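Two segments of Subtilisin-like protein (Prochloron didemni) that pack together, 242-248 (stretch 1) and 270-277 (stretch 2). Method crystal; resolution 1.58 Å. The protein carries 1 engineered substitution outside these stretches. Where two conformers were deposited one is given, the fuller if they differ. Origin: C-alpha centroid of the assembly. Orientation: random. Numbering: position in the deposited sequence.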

# COMPACT_ATOMS: atom_id res chain seq x y z
N GLN A 242 10.65 -9.28 2.85
CA GLN A 242 11.40 -10.46 2.41
C GLN A 242 10.50 -11.71 2.47
O GLN A 242 10.53 -12.57 1.57
N LEU A 243 9.70 -11.80 3.53
CA LEU A 243 8.77 -12.93 3.66
C LEU A 243 7.72 -12.95 2.55
O LEU A 243 7.40 -14.01 2.01
N LEU A 244 7.19 -11.78 2.21
CA LEU A 244 6.20 -11.68 1.15
C LEU A 244 6.80 -12.05 -0.19
O LEU A 244 6.17 -12.74 -1.01
N LEU A 245 8.01 -11.57 -0.47
CA LEU A 245 8.69 -11.91 -1.71
C LEU A 245 9.07 -13.38 -1.78
O LEU A 245 8.91 -14.01 -2.82
N GLN A 246 9.56 -13.95 -0.68
CA GLN A 246 10.00 -15.34 -0.69
C GLN A 246 8.86 -16.34 -0.86
O GLN A 246 9.02 -17.36 -1.54
N SER A 247 7.73 -16.02 -0.25
CA SER A 247 6.57 -16.90 -0.28
C SER A 247 5.69 -16.70 -1.52
O SER A 247 4.81 -17.51 -1.77
N ALA A 248 5.98 -15.69 -2.33
CA ALA A 248 5.17 -15.44 -3.52
C ALA A 248 5.15 -16.67 -4.44
O ALA A 248 6.16 -17.39 -4.61
N SER A 270 -1.02 -17.19 3.23
CA SER A 270 -0.79 -18.38 4.08
C SER A 270 0.68 -18.78 4.09
O SER A 270 1.25 -19.06 5.15
N GLY A 271 1.33 -18.74 2.94
CA GLY A 271 2.75 -19.05 2.86
C GLY A 271 3.62 -18.09 3.65
O GLY A 271 4.60 -18.51 4.29
N ALA A 272 3.31 -16.81 3.57
CA ALA A 272 4.06 -15.80 4.29
C ALA A 272 3.95 -16.04 5.79
O ALA A 272 4.95 -15.97 6.50
N PHE A 273 2.75 -16.34 6.27
CA PHE A 273 2.56 -16.60 7.69
C PHE A 273 3.30 -17.87 8.09
O PHE A 273 3.92 -17.91 9.15
N THR A 274 3.22 -18.92 7.28
CA THR A 274 3.91 -20.18 7.62
C THR A 274 5.42 -19.96 7.76
O THR A 274 6.06 -20.51 8.65
N LEU A 275 5.99 -19.16 6.86
CA LEU A 275 7.43 -18.87 6.91
C LEU A 275 7.77 -18.06 8.15
O LEU A 275 8.75 -18.34 8.81
N LEU A 276 6.96 -17.06 8.47
CA LEU A 276 7.18 -16.27 9.67
C LEU A 276 7.12 -17.16 10.91
O LEU A 276 8.00 -17.08 11.78
N LYS A 277 6.11 -18.01 10.97
CA LYS A 277 5.90 -18.83 12.16
C LYS A 277 6.98 -19.88 12.34
O LYS A 277 7.33 -20.22 13.48

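Two helical segments of one chain, 242-247 and 270-277, cross at 120° with their axes 8.4 Å apart at closest approach, and bury 341 Å² between them. The backbones come nearest where small residues meet, the CA atoms of Ser247 and Ala272 lying 5.3 Å apart. Ser247 points toward the second helix with chi1 in the p well (61°). This rotamer turns the hydroxyl back along its own helix, where OG donates a hydrogen bond to Leu243 O at 2.7 Å; the same carbonyl accepts the backbone bond from Ser247 N at 3.0 Å. With its proton committed there, the hydroxyl can lie against an apolar neighbour: Ser247 OG sits 3.4 Å from both CA and CB of Ala272. It is also 3.4 Å from Ala272 N, but the angle is poor, and no hydrogen bond joins the two stretches. Ser247 CB rests 3.7 Å from Gly271 C. Gly271 has no side chain, which lets the serine approach its backbone; a CB at this position would point toward the first helix and lie a tight 3.5 Å from Ser247 CB.

One turn before Ser247, Leu243 also points toward the partner helix and fills the largest share of the contact. Its m,t rotamer (chi1 -69°, chi2 162°) spreads the two methyls over successive residues: Leu243 CD2 meets Leu275 CB at 3.8 Å and Leu276 N at 3.9 Å, while Leu243 CD1 reaches Leu276 CB at 3.9 Å. Leu276 leaves its helix sideways in a t,t rotamer (chi1 -172°, chi2 163°). Leu275 points toward the first helix in m,t, with chi1 at -86° and chi2 at -176°; two conformers were deposited, and one is described here. In it, Leu275 CD1 lies 4.2 Å from Ser247 CB and 3.8 Å from Gln246 OE1. Gln246 starts sideways, and its extended t,t chain (chi1 -177°, chi2 155°) brings its end nearer to the second helix; its amide OE1 and NE2 are hydrogen-bonded elsewhere in the structure, and OE1 touches the Leu275 methyl only by van der Waals contact. Leu244 points away at CB, yet its m,t rotamer (chi1 -74°, chi2 166°) brings CD2 back toward Ala272. Ala272 itself projects sideways, its short methyl touching both Leu244 CD2, at 4.1 Å from Ala272 CB, and Ser247 OG, at 3.4 Å. Gln242, Leu245 and Ala248, like Ser270, Phe273, Thr274 and Lys277, take no part in the contact.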

# COMPACT_ATOMS: atom_id res chain seq x y z
CB GLN A 242 12.65 -10.63 3.28
CG GLN A 242 13.69 -11.56 2.68
CD GLN A 242 14.51 -10.94 1.55
OE1 GLN A 242 14.24 -9.83 1.09
NE2 GLN A 242 15.52 -11.66 1.11
CB LEU A 243 8.06 -12.89 5.02
CG LEU A 243 8.93 -13.18 6.24
CD1 LEU A 243 8.21 -12.68 7.50
CD2 LEU A 243 9.23 -14.66 6.36
CB LEU A 244 5.60 -10.27 1.13
CG LEU A 244 4.62 -9.99 2.27
CD1 LEU A 244 4.32 -8.49 2.41
CD2 LEU A 244 3.33 -10.79 2.06
CB LEU A 245 9.92 -11.01 -1.92
CG LEU A 245 9.63 -9.54 -2.19
CD1 LEU A 245 10.93 -8.76 -2.11
CD2 LEU A 245 8.96 -9.35 -3.54
CB GLN A 246 10.76 -15.67 0.58
CG GLN A 246 11.28 -17.09 0.56
CD GLN A 246 12.48 -17.30 1.45
OE1 GLN A 246 12.48 -18.18 2.30
NE2 GLN A 246 13.55 -16.53 1.20
CB SER A 247 5.73 -16.73 0.99
OG SER A 247 5.24 -15.41 1.13
CB ALA A 248 5.70 -14.23 -4.27
CB SER A 270 -1.69 -19.55 3.67
OG SER A 270 -1.49 -19.91 2.34
CB ALA A 272 3.56 -14.40 3.93
CB PHE A 273 1.09 -16.68 8.05
CG PHE A 273 0.51 -15.35 8.43
CD1 PHE A 273 -0.00 -14.49 7.47
CD2 PHE A 273 0.46 -14.96 9.77
CE1 PHE A 273 -0.53 -13.26 7.84
CE2 PHE A 273 -0.08 -13.74 10.13
CZ PHE A 273 -0.57 -12.90 9.17
CB THR A 274 3.60 -21.25 6.56
OG1 THR A 274 2.20 -21.55 6.65
CG2 THR A 274 4.41 -22.55 6.81
CB LEU A 275 7.94 -18.12 5.68
CG LEU A 275 8.34 -18.93 4.47
CD1 LEU A 275 8.90 -17.98 3.42
CD2 LEU A 275 9.35 -20.02 4.84
CB LEU A 276 6.14 -15.14 9.75
CG LEU A 276 6.30 -14.08 10.83
CD1 LEU A 276 5.42 -12.88 10.44
CD2 LEU A 276 5.92 -14.63 12.17
CB LYS A 277 4.52 -19.49 12.12
CG LYS A 277 3.44 -18.46 12.32
CD LYS A 277 2.08 -18.95 11.86
CE LYS A 277 1.41 -19.90 12.83
NZ LYS A 277 -0.03 -19.95 12.47